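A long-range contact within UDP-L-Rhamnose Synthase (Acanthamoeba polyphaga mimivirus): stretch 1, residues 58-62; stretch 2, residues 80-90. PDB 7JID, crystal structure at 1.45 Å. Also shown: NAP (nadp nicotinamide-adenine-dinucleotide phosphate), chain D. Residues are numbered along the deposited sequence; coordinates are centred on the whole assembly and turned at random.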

# COMPACT_ATOMS: atom_id res chain seq x y z
N PHE A 58 0.51 -17.38 -3.95
CA PHE A 58 1.37 -17.77 -2.81
C PHE A 58 2.60 -16.89 -2.77
O PHE A 58 3.69 -17.43 -2.59
CB PHE A 58 1.68 -19.26 -2.86
CG PHE A 58 0.44 -20.10 -2.93
CD1 PHE A 58 -0.48 -20.09 -1.89
CD2 PHE A 58 0.12 -20.81 -4.08
CE1 PHE A 58 -1.66 -20.80 -1.96
CE2 PHE A 58 -1.05 -21.55 -4.13
CZ PHE A 58 -1.95 -21.51 -3.10
N ILE A 59 2.40 -15.60 -2.98
CA ILE A 59 3.54 -14.66 -3.13
C ILE A 59 3.62 -13.80 -1.88
O ILE A 59 2.60 -13.51 -1.21
CB ILE A 59 3.47 -13.78 -4.39
CG1 ILE A 59 2.35 -12.75 -4.29
CG2 ILE A 59 3.38 -14.66 -5.64
CD1 ILE A 59 2.24 -11.80 -5.46
N GLY A 60 4.81 -13.25 -1.70
CA GLY A 60 5.06 -12.19 -0.71
C GLY A 60 6.53 -12.07 -0.42
O GLY A 60 7.33 -12.85 -0.95
N ARG A 61 6.86 -11.11 0.42
CA ARG A 61 8.26 -10.82 0.78
C ARG A 61 8.35 -10.88 2.29
O ARG A 61 7.75 -10.02 2.94
CB ARG A 61 8.72 -9.50 0.15
CG ARG A 61 10.22 -9.26 0.28
CD ARG A 61 11.08 -10.18 -0.58
NE ARG A 61 10.49 -10.39 -1.88
CZ ARG A 61 10.78 -11.37 -2.72
NH1 ARG A 61 10.11 -11.50 -3.86
NH2 ARG A 61 11.72 -12.26 -2.42
N THR A 62 8.95 -11.94 2.81
CA THR A 62 8.81 -12.32 4.24
C THR A 62 10.15 -12.69 4.88
O THR A 62 10.14 -13.04 6.07
CB THR A 62 7.83 -13.47 4.43
OG1 THR A 62 8.35 -14.63 3.76
CG2 THR A 62 6.44 -13.07 3.97
N VAL A 80 9.90 -0.51 -0.51
CA VAL A 80 9.45 -0.73 -1.92
C VAL A 80 9.20 -2.23 -2.16
O VAL A 80 8.18 -2.57 -2.80
CB VAL A 80 10.41 -0.10 -2.94
CG1 VAL A 80 11.80 -0.71 -2.89
CG2 VAL A 80 9.79 -0.14 -4.34
N GLU A 81 10.06 -3.13 -1.69
CA GLU A 81 9.83 -4.59 -1.87
C GLU A 81 8.59 -5.02 -1.09
O GLU A 81 7.81 -5.79 -1.60
CB GLU A 81 11.02 -5.40 -1.39
CG GLU A 81 12.29 -5.06 -2.12
CD GLU A 81 13.45 -5.94 -1.68
OE1 GLU A 81 13.21 -6.97 -1.03
OE2 GLU A 81 14.59 -5.61 -2.07
N ASN A 82 8.42 -4.49 0.11
CA ASN A 82 7.27 -4.79 0.98
C ASN A 82 6.00 -4.44 0.20
O ASN A 82 5.15 -5.31 0.03
CB ASN A 82 7.42 -4.01 2.29
CG ASN A 82 6.41 -4.42 3.35
OD1 ASN A 82 5.59 -5.30 3.12
ND2 ASN A 82 6.51 -3.82 4.54
N VAL A 83 5.84 -3.18 -0.24
CA VAL A 83 4.54 -2.82 -0.86
C VAL A 83 4.41 -3.59 -2.18
O VAL A 83 3.31 -4.02 -2.51
CB VAL A 83 4.44 -1.30 -1.04
CG1 VAL A 83 3.10 -0.95 -1.67
CG2 VAL A 83 4.56 -0.63 0.32
N LYS A 84 5.50 -3.73 -2.94
CA LYS A 84 5.46 -4.39 -4.27
C LYS A 84 4.89 -5.81 -4.09
O LYS A 84 3.97 -6.23 -4.87
CB LYS A 84 6.86 -4.49 -4.86
CG LYS A 84 6.91 -5.18 -6.22
CD LYS A 84 8.30 -5.65 -6.65
CE LYS A 84 9.32 -4.55 -6.65
NZ LYS A 84 10.65 -5.22 -6.75
N ASP A 85 5.47 -6.61 -3.20
CA ASP A 85 5.19 -8.05 -3.16
C ASP A 85 4.00 -8.34 -2.26
O ASP A 85 3.36 -9.37 -2.47
CB ASP A 85 6.45 -8.83 -2.76
CG ASP A 85 7.60 -8.70 -3.76
OD1 ASP A 85 7.34 -8.43 -4.96
OD2 ASP A 85 8.78 -8.89 -3.33
N ASN A 86 3.80 -7.53 -1.20
CA ASN A 86 2.85 -7.86 -0.13
C ASN A 86 1.54 -7.08 -0.30
O ASN A 86 0.61 -7.40 0.46
CB ASN A 86 3.44 -7.56 1.25
CG ASN A 86 4.58 -8.50 1.57
OD1 ASN A 86 4.54 -9.67 1.19
ND2 ASN A 86 5.53 -8.03 2.39
N LEU A 87 1.48 -6.11 -1.23
CA LEU A 87 0.22 -5.38 -1.50
C LEU A 87 0.03 -5.25 -3.01
O LEU A 87 -1.04 -5.68 -3.53
CB LEU A 87 0.26 -4.03 -0.79
CG LEU A 87 -1.05 -3.24 -0.81
CD1 LEU A 87 -1.10 -2.35 0.42
CD2 LEU A 87 -1.17 -2.43 -2.09
N TYR A 88 0.91 -4.52 -3.69
CA TYR A 88 0.67 -4.20 -5.11
C TYR A 88 0.46 -5.45 -5.97
O TYR A 88 -0.57 -5.48 -6.74
CB TYR A 88 1.75 -3.28 -5.68
CG TYR A 88 1.44 -2.81 -7.08
CD1 TYR A 88 0.40 -1.90 -7.31
CD2 TYR A 88 2.05 -3.36 -8.18
CE1 TYR A 88 0.07 -1.49 -8.59
CE2 TYR A 88 1.73 -2.96 -9.47
CZ TYR A 88 0.70 -2.04 -9.68
OH TYR A 88 0.33 -1.71 -10.95
N GLY A 89 1.37 -6.42 -5.96
CA GLY A 89 1.25 -7.66 -6.76
C GLY A 89 -0.10 -8.33 -6.50
O GLY A 89 -0.84 -8.63 -7.45
N PRO A 90 -0.46 -8.61 -5.23
CA PRO A 90 -1.76 -9.22 -4.95
C PRO A 90 -2.95 -8.40 -5.50
O PRO A 90 -3.88 -9.00 -5.98
CB PRO A 90 -1.75 -9.28 -3.40
CG PRO A 90 -0.29 -9.50 -3.08
CD PRO A 90 0.42 -8.55 -4.04
PA NAP D . 8.33 -18.13 0.11
O1A NAP D . 8.92 -19.51 0.18
O2A NAP D . 9.24 -16.94 0.22
O5B NAP D . 7.54 -18.14 -1.26
C5B NAP D . 7.11 -16.91 -1.86
C4B NAP D . 7.12 -16.93 -3.38
O4B NAP D . 6.52 -15.76 -3.91
C3B NAP D . 8.56 -17.01 -3.86
O3B NAP D . 8.53 -18.10 -4.81
C2B NAP D . 8.75 -15.65 -4.53
O2B NAP D . 9.50 -15.83 -5.69
C1B NAP D . 7.34 -15.23 -4.93
N9A NAP D . 7.08 -13.82 -5.15
C8A NAP D . 7.24 -12.83 -4.28
N7A NAP D . 6.85 -11.67 -4.81
C5A NAP D . 6.44 -11.93 -6.06
C6A NAP D . 5.95 -11.13 -7.12
N6A NAP D . 5.83 -9.83 -6.94
N1A NAP D . 5.66 -11.78 -8.30
C2A NAP D . 5.79 -13.11 -8.40
N3A NAP D . 6.26 -13.94 -7.46
C4A NAP D . 6.57 -13.35 -6.27
O3 NAP D . 7.16 -17.83 1.19
PN NAP D . 5.95 -18.82 1.63
O1N NAP D . 6.20 -18.90 3.12
O2N NAP D . 5.68 -19.95 0.73
O5D NAP D . 4.75 -17.79 1.55
C5D NAP D . 3.80 -17.55 0.51
C4D NAP D . 3.16 -16.15 0.78
O4D NAP D . 1.79 -16.34 0.94
C3D NAP D . 3.68 -15.62 2.10
O3D NAP D . 3.32 -14.20 2.32
C2D NAP D . 2.97 -16.72 2.92
O2D NAP D . 2.82 -16.54 4.34
C1D NAP D . 1.61 -16.80 2.28
P2B NAP D . 10.88 -15.07 -5.91
O1X NAP D . 11.92 -15.74 -5.14
O2X NAP D . 11.01 -15.39 -7.41
O3X NAP D . 10.81 -13.57 -5.61
O HOH W 1 1.59 -10.99 -0.92

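Stretch 1 is an irregular segment that lies against one side of the helix formed by stretch 2. The backbones come closest at Gly-60 and Asp-85, whose CA atoms are 4.8 Å apart. The contact buries 350 Å² in total.

Along the helix, Glu-81 is the first residue to meet stretch 1. Its OE1 lies 3.9 Å from Arg-61 CD and 4.5 Å from Arg-61 NE. The oxygen sits well out of the guanidinium plane, so the attraction is between charges only. Asn-82 points away from stretch 1 but supports the contact indirectly. Its OD1 accepts a hydrogen bond from Asn-86 ND2 (2.8 Å), which helps orient that amide.

Asp-85 points toward stretch 1 and forms a salt bridge with Arg-61. Its OD2 lies near the guanidinium plane and accepts hydrogen bonds from Arg-61 NE (2.7 Å) and Arg-61 NH1 (3.0 Å). The cofactor joins the same network. Arg-61 NH1 donates to NAP O3X (2.8 Å), a phosphate oxygen, while Asp-85 OD1 accepts from NAP N6A (2.9 Å). Water 1 donates to both Ile-59 O (2.7 Å) and Asp-85 O (2.9 Å), linking the two backbones.

Asn-86 uses its amide like a peptide group. Its OD1 accepts from Arg-61 N (2.8 Å), and its ND2 donates to Arg-61 O (3.0 Å). Both bonds are nearly straight. Asn-86 OD1 also lies 3.2 Å from Gly-60 CA. A CB on Gly-60 would clash with this oxygen and with NAP O3D.

The helix has a wider pi-type turn at 84-88, where Gly-89 N bonds to Lys-84 O (2.8 Å). Beyond it the contact becomes apolar. Ile-59 CD1 reaches Gly-89 C at 4.3 Å and packs on Pro-90 CD at 4.0 Å. The helix is kinked at Pro-90, whose ring nitrogen has no hydrogen to donate to the preceding turn.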